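Local coordinates for protein laccase (PDB 4F7K) that probably oxidises phenolic and related substrates and passes the electrons through copper centres to dioxygen, as multicopper oxidases do, at residues Q14-L26 and I137-A149. Sequence-based numbering, arbitrary orientation.
Sequences QILPEGEPATPML and IDDWRITENGVLA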
# COMPACT_ATOMS: atom_id res chain seq x y z
N GLN A 14 12.16 -0.11 -16.77
CA GLN A 14 13.49 -0.64 -16.53
C GLN A 14 13.53 -1.27 -15.14
O GLN A 14 13.79 -0.58 -14.15
CB GLN A 14 14.58 0.42 -16.72
CG GLN A 14 16.03 -0.15 -16.75
CD GLN A 14 16.31 -1.10 -17.94
OE1 GLN A 14 15.90 -0.84 -19.04
NE2 GLN A 14 17.00 -2.20 -17.68
N ILE A 15 13.30 -2.57 -15.08
CA ILE A 15 13.29 -3.30 -13.82
C ILE A 15 14.66 -3.92 -13.52
O ILE A 15 15.23 -3.66 -12.44
CB ILE A 15 12.19 -4.35 -13.82
CG1 ILE A 15 10.85 -3.63 -13.98
CG2 ILE A 15 12.25 -5.15 -12.52
CD1 ILE A 15 9.71 -4.47 -14.40
N LEU A 16 15.18 -4.71 -14.46
CA LEU A 16 16.53 -5.25 -14.42
C LEU A 16 17.53 -4.09 -14.44
O LEU A 16 17.17 -2.99 -14.83
CB LEU A 16 16.78 -6.19 -15.64
CG LEU A 16 16.00 -7.52 -15.78
CD1 LEU A 16 16.20 -8.18 -17.17
CD2 LEU A 16 16.36 -8.53 -14.69
N PRO A 17 18.78 -4.32 -14.01
CA PRO A 17 19.80 -3.29 -13.97
C PRO A 17 20.05 -2.63 -15.32
O PRO A 17 19.73 -3.19 -16.37
CB PRO A 17 21.05 -4.08 -13.59
CG PRO A 17 20.54 -5.16 -12.71
CD PRO A 17 19.24 -5.56 -13.35
N GLU A 18 20.67 -1.45 -15.27
CA GLU A 18 21.02 -0.72 -16.47
C GLU A 18 21.93 -1.55 -17.36
O GLU A 18 22.82 -2.28 -16.89
CB GLU A 18 21.68 0.62 -16.15
CD GLU A 18 19.50 1.79 -16.76
OE1 GLU A 18 18.82 2.20 -17.73
OE2 GLU A 18 18.98 1.38 -15.70
N GLY A 19 21.68 -1.45 -18.66
CA GLY A 19 22.38 -2.28 -19.64
C GLY A 19 21.72 -3.63 -19.87
O GLY A 19 22.10 -4.34 -20.79
N GLU A 20 20.78 -4.00 -19.01
CA GLU A 20 19.95 -5.17 -19.20
C GLU A 20 18.57 -4.75 -19.72
O GLU A 20 18.20 -3.58 -19.63
CB GLU A 20 19.83 -5.95 -17.90
CG GLU A 20 21.08 -6.78 -17.58
CD GLU A 20 20.81 -7.84 -16.53
OE1 GLU A 20 20.40 -8.96 -16.90
OE2 GLU A 20 20.98 -7.54 -15.32
N PRO A 21 17.82 -5.70 -20.29
CA PRO A 21 16.61 -5.38 -21.07
C PRO A 21 15.46 -4.81 -20.25
O PRO A 21 15.20 -5.25 -19.15
CB PRO A 21 16.22 -6.73 -21.68
CG PRO A 21 17.50 -7.53 -21.67
CD PRO A 21 18.18 -7.13 -20.42
N ALA A 22 14.77 -3.84 -20.82
CA ALA A 22 13.58 -3.27 -20.24
C ALA A 22 12.47 -4.31 -20.30
O ALA A 22 12.62 -5.31 -20.98
CB ALA A 22 13.18 -1.99 -21.00
N THR A 23 11.38 -4.08 -19.59
CA THR A 23 10.32 -5.07 -19.46
C THR A 23 8.99 -4.46 -19.93
O THR A 23 8.57 -3.44 -19.41
CB THR A 23 10.17 -5.52 -17.97
OG1 THR A 23 11.40 -6.11 -17.51
CG2 THR A 23 9.02 -6.53 -17.79
N PRO A 24 8.32 -5.10 -20.89
CA PRO A 24 7.01 -4.65 -21.37
C PRO A 24 5.94 -5.02 -20.39
O PRO A 24 5.99 -6.11 -19.82
CB PRO A 24 6.83 -5.41 -22.71
CG PRO A 24 7.83 -6.56 -22.66
CD PRO A 24 8.94 -6.10 -21.79
N MET A 25 5.05 -4.07 -20.08
CA MET A 25 3.93 -4.38 -19.20
C MET A 25 2.81 -3.36 -19.33
O MET A 25 2.84 -2.54 -20.24
CB MET A 25 4.40 -4.50 -17.75
CG MET A 25 5.24 -3.38 -17.20
SD MET A 25 6.28 -4.17 -15.91
CE MET A 25 5.09 -4.75 -14.72
N LEU A 26 1.83 -3.43 -18.42
CA LEU A 26 0.78 -2.38 -18.34
C LEU A 26 1.15 -1.38 -17.29
O LEU A 26 1.65 -1.76 -16.25
CB LEU A 26 -0.64 -2.96 -18.13
CG LEU A 26 -1.09 -4.07 -19.10
CD1 LEU A 26 -2.46 -4.61 -18.69
CD2 LEU A 26 -1.11 -3.64 -20.60
N ILE A 137 8.21 -1.39 -2.91
CA ILE A 137 8.93 -2.65 -2.95
C ILE A 137 8.05 -3.68 -3.65
O ILE A 137 6.88 -3.84 -3.32
CB ILE A 137 9.36 -3.11 -1.54
CG1 ILE A 137 10.17 -2.00 -0.85
CG2 ILE A 137 10.17 -4.41 -1.61
CD1 ILE A 137 10.57 -2.29 0.62
N ASP A 138 8.62 -4.35 -4.65
CA ASP A 138 7.85 -5.34 -5.43
C ASP A 138 8.82 -6.48 -5.74
O ASP A 138 10.04 -6.32 -5.66
CB ASP A 138 7.34 -4.65 -6.71
CG ASP A 138 6.10 -5.31 -7.32
OD1 ASP A 138 5.65 -6.38 -6.81
OD2 ASP A 138 5.59 -4.71 -8.35
N ASP A 139 8.32 -7.65 -6.07
CA ASP A 139 9.23 -8.62 -6.66
C ASP A 139 8.76 -9.12 -8.00
O ASP A 139 7.65 -8.83 -8.42
CB ASP A 139 9.55 -9.74 -5.69
CG ASP A 139 8.52 -10.76 -5.66
OD1 ASP A 139 7.33 -10.34 -5.67
OD2 ASP A 139 8.89 -11.95 -5.68
N TRP A 140 9.64 -9.79 -8.74
CA TRP A 140 9.31 -10.07 -10.13
C TRP A 140 9.96 -11.38 -10.57
O TRP A 140 11.05 -11.72 -10.13
CB TRP A 140 9.82 -8.99 -11.11
CG TRP A 140 9.21 -7.63 -11.08
CD1 TRP A 140 8.20 -7.13 -11.86
CD2 TRP A 140 9.67 -6.55 -10.27
NE1 TRP A 140 7.97 -5.80 -11.53
CE2 TRP A 140 8.86 -5.43 -10.56
CE3 TRP A 140 10.68 -6.43 -9.32
CZ2 TRP A 140 9.05 -4.22 -9.95
CZ3 TRP A 140 10.87 -5.24 -8.72
CH2 TRP A 140 10.05 -4.14 -9.01
N ARG A 141 9.29 -12.09 -11.46
CA ARG A 141 9.88 -13.24 -12.12
C ARG A 141 10.02 -12.78 -13.55
O ARG A 141 9.04 -12.60 -14.26
CB ARG A 141 8.98 -14.45 -11.97
N ILE A 142 11.26 -12.51 -13.93
CA ILE A 142 11.57 -11.93 -15.27
C ILE A 142 12.47 -12.88 -16.05
O ILE A 142 13.46 -13.35 -15.51
CB ILE A 142 12.33 -10.57 -15.16
CG1 ILE A 142 11.70 -9.66 -14.13
CG2 ILE A 142 12.32 -9.82 -16.47
CD1 ILE A 142 12.37 -8.25 -14.04
N THR A 143 12.13 -13.16 -17.32
CA THR A 143 12.94 -14.06 -18.15
C THR A 143 14.25 -13.38 -18.55
O THR A 143 14.48 -12.20 -18.24
CB THR A 143 12.23 -14.50 -19.45
OG1 THR A 143 12.03 -13.35 -20.29
CG2 THR A 143 10.89 -15.19 -19.16
N GLU A 144 15.08 -14.15 -19.25
CA GLU A 144 16.36 -13.70 -19.77
C GLU A 144 16.27 -12.47 -20.68
O GLU A 144 17.14 -11.60 -20.63
CB GLU A 144 17.16 -14.85 -20.43
CG GLU A 144 16.36 -16.02 -21.05
CD GLU A 144 15.34 -16.65 -20.07
OE1 GLU A 144 15.59 -16.60 -18.85
OE2 GLU A 144 14.29 -17.19 -20.51
N ASN A 145 15.22 -12.37 -21.49
CA ASN A 145 15.12 -11.19 -22.30
C ASN A 145 14.15 -10.14 -21.75
O ASN A 145 13.59 -9.35 -22.50
CB ASN A 145 14.83 -11.55 -23.76
CG ASN A 145 13.53 -12.27 -23.93
OD1 ASN A 145 12.87 -12.59 -22.94
ND2 ASN A 145 13.15 -12.56 -25.18
N GLY A 146 13.96 -10.15 -20.43
CA GLY A 146 13.20 -9.13 -19.75
C GLY A 146 11.68 -9.23 -19.72
O GLY A 146 11.04 -8.37 -19.17
N VAL A 147 11.11 -10.27 -20.34
CA VAL A 147 9.68 -10.51 -20.36
C VAL A 147 9.30 -11.03 -18.97
O VAL A 147 10.06 -11.77 -18.35
CB VAL A 147 9.27 -11.53 -21.49
CG1 VAL A 147 7.83 -11.97 -21.37
CG2 VAL A 147 9.51 -10.93 -22.88
N LEU A 148 8.15 -10.59 -18.46
CA LEU A 148 7.64 -11.15 -17.21
C LEU A 148 7.34 -12.62 -17.40
O LEU A 148 6.76 -12.99 -18.42
CB LEU A 148 6.36 -10.46 -16.79
CG LEU A 148 6.43 -9.12 -16.10
CD1 LEU A 148 5.04 -8.86 -15.52
CD2 LEU A 148 7.47 -9.13 -15.00
N ALA A 149 7.75 -13.45 -16.45
CA ALA A 149 7.37 -14.86 -16.46
C ALA A 149 6.12 -14.98 -15.61
O ALA A 149 5.17 -15.66 -16.01
CB ALA A 149 8.48 -15.72 -15.92
O HOH W 1 18.67 -10.58 -17.90
O HOH W 2 6.56 -8.69 -20.11
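I15 packs its CG2 and CD1 over one face of the W140 indole where the loop joining strands 4-13 and 23-28, in the first cupredoxin-like domain of this multicopper oxidase, meets the turn that follows strand 131-140. CG2 sits over the six-membered ring, 3.7 Å from the centroid and 13° off the normal, a CH-pi contact. That methyl lies anti to the backbone N of I15, while CG1, with chi1 at -61°, carries CD1 over the same face to 3.6 Å from W140 NE1. I142 CD1 stands above this face too, pressed tightly against I15 CG2 at 3.5 Å, and L16 CD2 touches it at 4.1 Å. M25 CE comes to the indole edge and also touches L148 CD1, whereas T23 CG2 packs across L148 CG. T23 OG1 lies 2.8 Å from G146 O. A leucine in place of W140 would probably leave I15 without its flat platform and K113 without its cation-pi partner. Behind the indole, D138 CB lies against the opposite face, near the rim. The type I turn from T143 to G146, with G146 N bonded to T143 O, sets the G146 CA 5.0 Å from T23 CA; a CB there would clash with A22 O, and the positive phi also favours glycine. One water joins P24 O to L148 N, and another links E20 OE1 to E144 O. Within the first loop, Q14 NE2 donates to both L16 O (3.0 Å) and E20 O (2.7 Å), from above each carbonyl plane.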